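Conserved hypothetical secreted protein (Helicobacter pylori, PDB 4RNZ) is a cell-shape determinant of the M23B metallopeptidase family that binds zinc and probably cleaves peptidoglycan peptides. Local coordinates at residues 345-349 against 350-354; 95-98 against 99-103; 304-308 against 309-313; 60-63 against 64-68. All coordinates share one frame; numbering follows the deposited sequence.

Interaction 1: 345-349 against 350-354; sequences ELLKT and HSFEK. With NI (nickel (II) ion), chain C.
His350 is gripped at both ring nitrogens: NE2 coordinates a nickel ion at 2.2 Å, while ND1 donates to the backbone carbonyl Leu346 O at 2.6 Å. That short bond, 161° at the hydrogen, runs almost within the imidazole plane and meets Leu346 O in its carbonyl plane, on a lone pair, so the two grips together fix the ring's rotation. With ND1 carrying the proton, NE2 is left to offer its lone pair to the metal, and the carbonyl probably makes the ring a somewhat stronger donor. Turning CG away from the carbonyl carbon (chi1 -58°) sets the imidazole beside the last helical turn, where Leu346 CD2 runs alongside it, 3.9 Å from His350 CE1. Thr349 O lies over one ring face. Leu347 CD2 approaches Phe352 CE2 obliquely at 3.9 Å, and Phe352 also rests on Leu94 and Ser96 of strand 87-96. Beyond the helix, Ser351 OG accepts from Glu353 N at 2.8 Å, an ST turn in the loop that leads to strand 357-361. His366 and His368, apparently from a C-terminal tag, complete the nickel site's histidines, so this site is probably a product of the tagged construct; it lies far from the zinc. A metal-bound histidine whose other ring nitrogen donates to a backbone carbonyl, here at the C-terminal end of helix 326-348, is a common second-shell arrangement of protein metal sites.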
loop_
_atom_site.group_PDB
_atom_site.type_symbol
_atom_site.label_atom_id
_atom_site.label_comp_id
_atom_site.label_asym_id
_atom_site.label_seq_id
_atom_site.Cartn_x
_atom_site.Cartn_y
_atom_site.Cartn_z
ATOM N N GLU A 345 5.259 -28.729 9.236
ATOM C CA GLU A 345 6.285 -29.558 8.631
ATOM C C GLU A 345 7.605 -28.820 8.501
ATOM O O GLU A 345 8.652 -29.406 8.733
ATOM C CB GLU A 345 5.839 -30.097 7.265
ATOM C CG GLU A 345 4.725 -31.134 7.373
ATOM C CD GLU A 345 4.198 -31.605 6.028
ATOM O OE1 GLU A 345 4.888 -31.399 5.004
ATOM O OE2 GLU A 345 3.089 -32.184 6.001
ATOM N N LEU A 346 7.554 -27.538 8.132
ATOM C CA LEU A 346 8.774 -26.727 8.004
ATOM C C LEU A 346 9.421 -26.468 9.348
ATOM O O LEU A 346 10.656 -26.460 9.454
ATOM C CB LEU A 346 8.486 -25.391 7.301
ATOM C CG LEU A 346 8.150 -25.493 5.812
ATOM C CD1 LEU A 346 7.581 -24.161 5.304
ATOM C CD2 LEU A 346 9.388 -25.917 5.023
ATOM N N LEU A 347 8.597 -26.233 10.373
ATOM C CA LEU A 347 9.110 -26.054 11.730
ATOM C C LEU A 347 9.741 -27.354 12.221
ATOM O O LEU A 347 10.748 -27.312 12.915
ATOM C CB LEU A 347 8.027 -25.609 12.706
ATOM C CG LEU A 347 7.545 -24.158 12.578
ATOM C CD1 LEU A 347 6.181 -24.023 13.224
ATOM C CD2 LEU A 347 8.526 -23.155 13.174
ATOM N N LYS A 348 9.192 -28.499 11.836
ATOM C CA LYS A 348 9.786 -29.773 12.269
ATOM C C LYS A 348 11.140 -29.984 11.628
ATOM O O LYS A 348 11.985 -30.654 12.195
ATOM C CB LYS A 348 8.918 -30.991 11.920
ATOM C CG LYS A 348 7.481 -31.023 12.431
ATOM C CD LYS A 348 7.209 -30.229 13.715
ATOM C CE LYS A 348 8.012 -30.696 14.926
ATOM N NZ LYS A 348 8.067 -32.178 15.054
ATOM N N THR A 349 11.334 -29.446 10.431
ATOM C CA THR A 349 12.528 -29.758 9.652
ATOM C C THR A 349 13.579 -28.654 9.653
ATOM O O THR A 349 14.553 -28.745 8.922
ATOM C CB THR A 349 12.158 -30.095 8.209
ATOM O OG1 THR A 349 11.336 -29.042 7.666
ATOM C CG2 THR A 349 11.397 -31.401 8.169
ATOM N N HIS A 350 13.384 -27.615 10.466
ATOM C CA HIS A 350 14.392 -26.585 10.656
ATOM C C HIS A 350 14.532 -26.284 12.133
ATOM O O HIS A 350 13.684 -25.611 12.717
ATOM C CB HIS A 350 14.025 -25.329 9.879
ATOM C CG HIS A 350 13.869 -25.578 8.420
ATOM N ND1 HIS A 350 12.759 -26.185 7.882
ATOM C CD2 HIS A 350 14.712 -25.360 7.396
ATOM C CE1 HIS A 350 12.915 -26.318 6.582
ATOM N NE2 HIS A 350 14.096 -25.826 6.264
ATOM N N SER A 351 15.626 -26.776 12.712
ATOM C CA SER A 351 15.852 -26.746 14.149
ATOM C C SER A 351 16.343 -25.419 14.696
ATOM O O SER A 351 17.367 -24.898 14.293
ATOM C CB SER A 351 16.884 -27.812 14.557
ATOM O OG SER A 351 17.323 -27.581 15.896
ATOM N N PHE A 352 15.635 -24.912 15.686
ATOM C CA PHE A 352 16.095 -23.737 16.406
ATOM C C PHE A 352 17.236 -24.018 17.407
ATOM O O PHE A 352 17.707 -23.102 18.079
ATOM C CB PHE A 352 14.911 -23.069 17.101
ATOM C CG PHE A 352 13.885 -22.508 16.147
ATOM C CD1 PHE A 352 14.258 -21.607 15.152
ATOM C CD2 PHE A 352 12.551 -22.872 16.249
ATOM C CE1 PHE A 352 13.317 -21.079 14.276
ATOM C CE2 PHE A 352 11.601 -22.337 15.388
ATOM C CZ PHE A 352 11.988 -21.444 14.396
ATOM N N GLU A 353 17.677 -25.271 17.512
ATOM C CA GLU A 353 18.907 -25.586 18.253
ATOM C C GLU A 353 20.106 -25.147 17.441
ATOM O O GLU A 353 21.036 -24.550 17.981
ATOM C CB GLU A 353 19.016 -27.073 18.557
ATOM C CG GLU A 353 17.851 -27.598 19.378
ATOM C CD GLU A 353 18.159 -28.907 20.082
ATOM O OE1 GLU A 353 17.186 -29.602 20.450
ATOM O OE2 GLU A 353 19.359 -29.237 20.275
ATOM N N LYS A 354 20.050 -25.418 16.136
ATOM C CA LYS A 354 21.100 -25.004 15.201
ATOM C C LYS A 354 21.147 -23.487 14.964
ATOM O O LYS A 354 22.228 -22.907 14.874
ATOM C CB LYS A 354 20.912 -25.694 13.845
ATOM C CG LYS A 354 21.038 -27.210 13.856
ATOM C CD LYS A 354 20.864 -27.770 12.445
ATOM C CE LYS A 354 20.592 -29.267 12.451
ATOM N NZ LYS A 354 21.720 -30.021 13.065
HETATM NI NI NI C . 14.769 -26.025 4.203
#

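Interaction 2: 95-98 against 99-103; sequences LSLQ and TSPYQ
Leu97 and Pro101 carry the apolar part of this strand-to-helix connection. The branch CD1 of Leu97 presses on the peptide that leads into the helix, 3.3 Å from Pro101 N, and meets the pyrrolidine ring at Pro101 CD, 3.7 Å away. Leu97 can do this because its CG stands opposite the backbone N (chi1 -167°), which swings the isobutyl group across the turn toward the first helical residue. Pro101 in turn rests on Met119 of helix 112-121.

The hydrogen bonds are short-range and stay within each half. Gln98 folds back on the strand end, bent at chi2 (-49°), and its NE2 donates to Ser96 O at 3.1 Å. The acceptor lies close to the amide plane of Gln98, but the nitrogen stands above the carbonyl plane of Ser96 rather than on a lone pair. On the helix side, Ser100 OG receives Gln103 N at 3.2 Å, nearly straight at 168°.

A carboxylate one turn into the helix ties the loop down: Asp104 takes the backbone N of Gln98 on OD2 and Thr99 OG1 on OD1. Thr99 is exposed, and its hydroxyl is bonded to this carboxylate. Backbone bonds from Leu97 to Asn134 and Asp135 anchor the strand end from outside. A serine N-cap followed by proline at N1 is a common helix start, here opening helix 101-109 just after strand 87-96.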
loop_
_atom_site.group_PDB
_atom_site.type_symbol
_atom_site.label_atom_id
_atom_site.label_comp_id
_atom_site.label_asym_id
_atom_site.label_seq_id
_atom_site.Cartn_x
_atom_site.Cartn_y
_atom_site.Cartn_z
ATOM N N LEU A 95 11.360 -18.027 12.870
ATOM C CA LEU A 95 12.138 -17.309 13.858
ATOM C C LEU A 95 11.816 -17.790 15.270
ATOM O O LEU A 95 10.640 -18.010 15.602
ATOM C CB LEU A 95 11.806 -15.839 13.692
ATOM C CG LEU A 95 12.655 -14.774 14.338
ATOM C CD1 LEU A 95 12.586 -13.549 13.436
ATOM C CD2 LEU A 95 12.142 -14.474 15.747
ATOM N N SER A 96 12.859 -17.966 16.083
ATOM C CA SER A 96 12.694 -18.171 17.531
ATOM C C SER A 96 13.117 -16.881 18.206
ATOM O O SER A 96 14.243 -16.448 18.040
ATOM C CB SER A 96 13.545 -19.349 18.037
ATOM O OG SER A 96 13.427 -19.468 19.445
ATOM N N LEU A 97 12.218 -16.243 18.946
ATOM C CA LEU A 97 12.524 -14.940 19.529
ATOM C C LEU A 97 13.756 -14.934 20.486
ATOM O O LEU A 97 13.849 -15.730 21.412
ATOM C CB LEU A 97 11.285 -14.419 20.250
ATOM C CG LEU A 97 11.294 -12.954 20.657
ATOM C CD1 LEU A 97 11.275 -12.054 19.430
ATOM C CD2 LEU A 97 10.091 -12.652 21.533
ATOM N N GLN A 98 14.690 -14.032 20.226
ATOM C CA GLN A 98 15.910 -13.875 21.014
ATOM C C GLN A 98 15.898 -12.536 21.734
ATOM O O GLN A 98 16.255 -12.471 22.902
ATOM C CB GLN A 98 17.137 -14.005 20.116
ATOM C CG GLN A 98 17.287 -15.362 19.467
ATOM C CD GLN A 98 17.152 -16.485 20.482
ATOM O OE1 GLN A 98 17.867 -16.511 21.488
ATOM N NE2 GLN A 98 16.221 -17.398 20.244
ATOM N N THR A 99 15.541 -11.464 21.027
ATOM C CA THR A 99 15.481 -10.126 21.605
ATOM C C THR A 99 14.095 -9.465 21.662
ATOM O O THR A 99 13.405 -9.582 22.670
ATOM C CB THR A 99 16.456 -9.226 20.839
ATOM O OG1 THR A 99 16.029 -9.107 19.479
ATOM C CG2 THR A 99 17.864 -9.813 20.866
ATOM N N SER A 100 13.661 -8.832 20.562
ATOM C CA SER A 100 12.270 -8.351 20.433
ATOM C C SER A 100 11.846 -8.839 19.061
ATOM O O SER A 100 12.703 -9.094 18.228
ATOM C CB SER A 100 12.141 -6.829 20.584
ATOM O OG SER A 100 12.700 -6.123 19.460
ATOM N N PRO A 101 10.523 -8.926 18.795
ATOM C CA PRO A 101 10.082 -9.295 17.444
ATOM C C PRO A 101 10.704 -8.397 16.389
ATOM O O PRO A 101 11.194 -8.896 15.379
ATOM C CB PRO A 101 8.569 -9.069 17.499
ATOM C CG PRO A 101 8.238 -9.415 18.913
ATOM C CD PRO A 101 9.387 -8.874 19.729
ATOM N N TYR A 102 10.722 -7.092 16.640
ATOM C CA TYR A 102 11.204 -6.145 15.629
ATOM C C TYR A 102 12.686 -6.323 15.319
ATOM O O TYR A 102 13.103 -6.371 14.166
ATOM C CB TYR A 102 10.924 -4.695 16.041
ATOM C CG TYR A 102 10.936 -3.748 14.873
ATOM C CD1 TYR A 102 12.119 -3.242 14.387
ATOM C CD2 TYR A 102 9.752 -3.384 14.233
ATOM C CE1 TYR A 102 12.148 -2.386 13.304
ATOM C CE2 TYR A 102 9.769 -2.532 13.150
ATOM C CZ TYR A 102 10.973 -2.033 12.686
ATOM O OH TYR A 102 11.030 -1.178 11.616
ATOM N N GLN A 103 13.494 -6.400 16.354
ATOM C CA GLN A 103 14.934 -6.519 16.161
ATOM C C GLN A 103 15.303 -7.843 15.470
ATOM O O GLN A 103 16.135 -7.882 14.560
ATOM C CB GLN A 103 15.649 -6.388 17.509
ATOM C CG GLN A 103 17.132 -6.650 17.407
ATOM C CD GLN A 103 17.909 -6.337 18.669
ATOM O OE1 GLN A 103 17.363 -5.948 19.702
ATOM N NE2 GLN A 103 19.209 -6.506 18.580
#

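Interaction 3: 304-308 against 309-313; sequences VYKNS and RPINP
Lys306 and Arg309 face each other across a beta hairpin with a two-residue loop and exchange backbone bonds, Lys306 N to Arg309 O at 2.8 Å and Arg309 N to Lys306 O at 3.1 Å. Between them Asn307 and Ser308 make a type I' turn, both with positive phi. Away from the turn, Ile311 N donates to Val304 O at 2.9 Å, whereas a water accepts from Val304 N and lies within bonding distance of Ile311 O.

Around this frame lie the side chains. On one face Pro310 CB meets Tyr305 CE2 at 3.8 Å, the pyrrolidine crossing the phenol ring obliquely. On the other, Val304 divides its methyls: CG1 touches Ile311 CG2 at 3.7 Å, and CG2 slides past Pro313 CB. Arg309, bent at chi3 (-73°), curls its guanidinium back over the turn, so that Asn307 O sits 3.9 Å above the centre of one of its faces. A water at the guanidinium edge joins Arg309 NH2 to Asn307 ND2, and another links NE to Lys306 O.

Outer partners hold these groups in place. Pro154 O takes Arg309 NH1, Gly176 O receives Lys306 NZ beside Tyr178 in a cation-pi contact, and Arg261 lies against the ring of Tyr305. That ring comes within about 5 Å of the side chain of zinc ligand His301, on the same strand. The positive guanidinium over the Asn307 carbonyl would probably polarise it, while the waters and Pro154 O take up N-H groups of the same guanidinium.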
loop_
_atom_site.group_PDB
_atom_site.type_symbol
_atom_site.label_atom_id
_atom_site.label_comp_id
_atom_site.label_asym_id
_atom_site.label_seq_id
_atom_site.Cartn_x
_atom_site.Cartn_y
_atom_site.Cartn_z
ATOM N N VAL A 304 -7.261 5.572 -0.141
ATOM C CA VAL A 304 -6.709 4.796 0.934
ATOM C C VAL A 304 -5.595 3.913 0.384
ATOM O O VAL A 304 -5.770 3.275 -0.649
ATOM C CB VAL A 304 -7.765 3.950 1.656
ATOM C CG1 VAL A 304 -7.120 3.131 2.780
ATOM C CG2 VAL A 304 -8.860 4.859 2.232
ATOM N N TYR A 305 -4.467 3.925 1.098
ATOM C CA TYR A 305 -3.256 3.151 0.768
ATOM C C TYR A 305 -2.886 2.264 1.948
ATOM O O TYR A 305 -2.678 2.777 3.043
ATOM C CB TYR A 305 -2.094 4.095 0.506
ATOM C CG TYR A 305 -2.332 4.910 -0.722
ATOM C CD1 TYR A 305 -3.086 6.074 -0.664
ATOM C CD2 TYR A 305 -1.843 4.496 -1.964
ATOM C CE1 TYR A 305 -3.370 6.791 -1.816
ATOM C CE2 TYR A 305 -2.105 5.230 -3.113
ATOM C CZ TYR A 305 -2.885 6.365 -3.016
ATOM O OH TYR A 305 -3.162 7.100 -4.131
ATOM N N LYS A 306 -2.834 0.953 1.732
ATOM C CA LYS A 306 -2.377 0.010 2.748
ATOM C C LYS A 306 -0.976 -0.463 2.370
ATOM O O LYS A 306 -0.818 -1.088 1.337
ATOM C CB LYS A 306 -3.298 -1.202 2.829
ATOM C CG LYS A 306 -2.854 -2.232 3.868
ATOM C CD LYS A 306 -3.801 -3.424 3.970
ATOM C CE LYS A 306 -3.226 -4.531 4.859
ATOM N NZ LYS A 306 -4.209 -5.616 5.184
ATOM N N ASN A 307 0.013 -0.184 3.210
ATOM C CA ASN A 307 1.395 -0.627 2.960
ATOM C C ASN A 307 1.894 -0.105 1.606
ATOM O O ASN A 307 2.558 -0.813 0.846
ATOM C CB ASN A 307 1.506 -2.151 3.059
ATOM C CG ASN A 307 1.458 -2.632 4.497
ATOM O OD1 ASN A 307 1.983 -1.975 5.365
ATOM N ND2 ASN A 307 0.838 -3.774 4.740
ATOM N N SER A 308 1.499 1.132 1.320
ATOM C CA SER A 308 1.879 1.884 0.127
ATOM C C SER A 308 1.021 1.596 -1.107
ATOM O O SER A 308 1.107 2.324 -2.095
ATOM C CB SER A 308 3.389 1.711 -0.171
ATOM O OG SER A 308 3.571 0.552 -0.993
ATOM N N ARG A 309 0.179 0.568 -1.066
ATOM C CA ARG A 309 -0.611 0.175 -2.212
ATOM C C ARG A 309 -2.057 0.683 -2.106
ATOM O O ARG A 309 -2.685 0.538 -1.078
ATOM C CB ARG A 309 -0.616 -1.333 -2.336
ATOM C CG ARG A 309 0.776 -1.902 -2.640
ATOM C CD ARG A 309 0.745 -3.415 -2.694
ATOM N NE ARG A 309 0.608 -3.996 -1.365
ATOM C CZ ARG A 309 1.616 -4.405 -0.584
ATOM N NH1 ARG A 309 2.893 -4.321 -0.965
ATOM N NH2 ARG A 309 1.338 -4.928 0.605
ATOM N N PRO A 310 -2.576 1.293 -3.176
ATOM C CA PRO A 310 -3.965 1.754 -3.149
ATOM C C PRO A 310 -4.909 0.582 -2.956
ATOM O O PRO A 310 -4.690 -0.498 -3.505
ATOM C CB PRO A 310 -4.174 2.396 -4.542
ATOM C CG PRO A 310 -2.980 2.055 -5.369
ATOM C CD PRO A 310 -1.913 1.506 -4.475
ATOM N N ILE A 311 -5.952 0.804 -2.165
ATOM C CA ILE A 311 -6.927 -0.204 -1.837
ATOM C C ILE A 311 -8.307 0.477 -1.860
ATOM O O ILE A 311 -8.420 1.685 -1.588
ATOM C CB ILE A 311 -6.571 -0.861 -0.473
ATOM C CG1 ILE A 311 -7.447 -2.092 -0.208
ATOM C CG2 ILE A 311 -6.680 0.146 0.666
ATOM C CD1 ILE A 311 -6.966 -3.003 0.919
ATOM N N ASN A 312 -9.329 -0.271 -2.261
ATOM C CA ASN A 312 -10.681 0.271 -2.343
ATOM C C ASN A 312 -11.171 0.737 -0.962
ATOM O O ASN A 312 -11.318 -0.081 -0.043
ATOM C CB ASN A 312 -11.661 -0.759 -2.923
ATOM C CG ASN A 312 -13.056 -0.190 -3.096
ATOM O OD1 ASN A 312 -13.307 0.997 -2.875
ATOM N ND2 ASN A 312 -13.977 -1.035 -3.479
ATOM N N PRO A 313 -11.409 2.054 -0.802
ATOM C CA PRO A 313 -11.791 2.572 0.520
ATOM C C PRO A 313 -13.111 1.959 1.002
ATOM O O PRO A 313 -13.283 1.723 2.199
ATOM C CB PRO A 313 -11.938 4.071 0.280
ATOM C CG PRO A 313 -11.049 4.343 -0.882
ATOM C CD PRO A 313 -11.249 3.142 -1.774
HETATM O O HOH W 1 -8.113 4.294 -2.543
HETATM O O HOH W 2 -1.945 -3.615 0.446
HETATM O O HOH W 3 -0.453 -5.263 2.793
#

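Interaction 4: 60-63 against 64-68; sequences IPIS and QDLQI
Ile60 and Ile68 pair antiparallel through two backbone bonds, Ile60 N to Ile68 O at 2.9 Å and Ile68 N to Ile60 O at 2.7 Å, in a beta hairpin. Nearer the loop one oxygen, Leu66 O, takes both Ile62 N (2.8 Å) and Ser63 N (3.1 Å), the two-donor pattern of a classic beta bulge, at the end of the strand. Ser63 OG reaches into the loop from a first torsion of 71° and accepts Asp65 N at 3.2 Å, an ST turn, while Leu66 N adds a weak, bent bond; Tyr220 OH is its partner from outside. On one side of the hairpin Ile62 and Leu66 run alongside each other, Ile62 CD1 against Leu66 CD2 at 3.6 Å, and Ile62 CG2 crosses the end of Ile68 at about a right angle, 3.9 Å from Ile68 CD1. Pro61 and Gln67 share the other face, the amide of Gln67 held at both ends by Arg146 and by Pro83 O. Asp65 OD2 forms a salt bridge with Arg208. This hairpin belongs to the five-stranded antiparallel sheet of the N-terminal domain. Gln64, bent at chi2, folds its amide back against the loop, leaving OE1 buried 3.6 Å from Ser63 CB with no polar partner in the model.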
loop_
_atom_site.group_PDB
_atom_site.type_symbol
_atom_site.label_atom_id
_atom_site.label_comp_id
_atom_site.label_asym_id
_atom_site.label_seq_id
_atom_site.Cartn_x
_atom_site.Cartn_y
_atom_site.Cartn_z
ATOM N N ILE A 60 8.125 5.925 -14.573
ATOM C CA ILE A 60 7.903 6.480 -13.242
ATOM C C ILE A 60 6.692 5.784 -12.611
ATOM O O ILE A 60 5.559 5.948 -13.069
ATOM C CB ILE A 60 7.645 7.994 -13.301
ATOM C CG1 ILE A 60 8.829 8.730 -13.967
ATOM C CG2 ILE A 60 7.411 8.555 -11.904
ATOM C CD1 ILE A 60 8.472 10.152 -14.420
ATOM N N PRO A 61 6.923 4.972 -11.572
ATOM C CA PRO A 61 5.813 4.197 -11.035
ATOM C C PRO A 61 4.829 5.092 -10.305
ATOM O O PRO A 61 5.256 6.003 -9.615
ATOM C CB PRO A 61 6.486 3.266 -10.023
ATOM C CG PRO A 61 7.942 3.329 -10.308
ATOM C CD PRO A 61 8.190 4.671 -10.896
ATOM N N ILE A 62 3.537 4.841 -10.484
ATOM C CA ILE A 62 2.503 5.503 -9.699
ATOM C C ILE A 62 1.768 4.542 -8.759
ATOM O O ILE A 62 1.017 4.993 -7.919
ATOM C CB ILE A 62 1.500 6.313 -10.544
ATOM C CG1 ILE A 62 0.886 5.498 -11.660
ATOM C CG2 ILE A 62 2.168 7.546 -11.155
ATOM C CD1 ILE A 62 -0.074 6.325 -12.489
ATOM N N SER A 63 1.953 3.234 -8.930
ATOM C CA SER A 63 1.445 2.242 -7.984
ATOM C C SER A 63 2.362 1.037 -8.108
ATOM O O SER A 63 3.402 1.117 -8.769
ATOM C CB SER A 63 -0.000 1.853 -8.308
ATOM O OG SER A 63 -0.096 1.076 -9.502
ATOM N N GLN A 64 1.987 -0.077 -7.496
ATOM C CA GLN A 64 2.781 -1.295 -7.609
ATOM C C GLN A 64 2.639 -1.951 -8.982
ATOM O O GLN A 64 3.460 -2.785 -9.364
ATOM C CB GLN A 64 2.416 -2.306 -6.517
ATOM C CG GLN A 64 1.060 -2.965 -6.714
ATOM C CD GLN A 64 -0.086 -2.185 -6.087
ATOM O OE1 GLN A 64 -0.054 -0.950 -5.990
ATOM N NE2 GLN A 64 -1.110 -2.903 -5.667
ATOM N N ASP A 65 1.604 -1.605 -9.736
ATOM C CA ASP A 65 1.499 -2.185 -11.065
ATOM C C ASP A 65 1.186 -1.232 -12.200
ATOM O O ASP A 65 0.928 -1.689 -13.306
ATOM C CB ASP A 65 0.545 -3.362 -11.059
ATOM C CG ASP A 65 -0.807 -2.989 -10.597
ATOM O OD1 ASP A 65 -1.268 -1.909 -10.991
ATOM O OD2 ASP A 65 -1.393 -3.778 -9.828
ATOM N N LEU A 66 1.264 0.072 -11.950
ATOM C CA LEU A 66 1.062 1.073 -12.997
ATOM C C LEU A 66 2.168 2.122 -12.964
ATOM O O LEU A 66 2.623 2.559 -11.884
ATOM C CB LEU A 66 -0.288 1.772 -12.818
ATOM C CG LEU A 66 -0.781 2.587 -14.008
ATOM C CD1 LEU A 66 -1.223 1.680 -15.147
ATOM C CD2 LEU A 66 -1.938 3.488 -13.570
ATOM N N GLN A 67 2.594 2.540 -14.153
ATOM C CA GLN A 67 3.654 3.534 -14.276
ATOM C C GLN A 67 3.392 4.520 -15.397
ATOM O O GLN A 67 2.714 4.229 -16.363
ATOM C CB GLN A 67 5.036 2.875 -14.501
ATOM C CG GLN A 67 5.220 2.128 -15.814
ATOM C CD GLN A 67 6.465 1.224 -15.838
ATOM O OE1 GLN A 67 7.504 1.544 -15.270
ATOM N NE2 GLN A 67 6.350 0.093 -16.509
ATOM N N ILE A 68 3.966 5.703 -15.252
ATOM C CA ILE A 68 3.946 6.680 -16.315
ATOM C C ILE A 68 5.095 6.346 -17.251
ATOM O O ILE A 68 6.228 6.209 -16.801
ATOM C CB ILE A 68 4.199 8.084 -15.757
ATOM C CG1 ILE A 68 2.973 8.549 -14.978
ATOM C CG2 ILE A 68 4.549 9.080 -16.866
ATOM C CD1 ILE A 68 3.245 9.799 -14.162
#

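Interactions 3 and 4 are buried hairpins; interaction 2 lies at the surface and interaction 1 is partly buried. The hairpins belong to different sheets yet touch: Gln64 of 60-68 packs on Arg309 and Pro310 of 304-313, joining the N-terminal and M23 parts near the zinc. Because Glu34, from the N-terminal part, binds that zinc, this packing is consistent with a closed, latent form. Interactions 1 and 2 meet far from the zinc, where Phe352 lies against Leu95 and Ser96. Backbone bonds frame both hairpins, filled by aliphatic packing in interaction 4 and by an arginine, waters and a tyrosine-proline contact as well in interaction 3; the peripheral pair use helix ends, one capped by serine, the other steadying a metal-bound histidine.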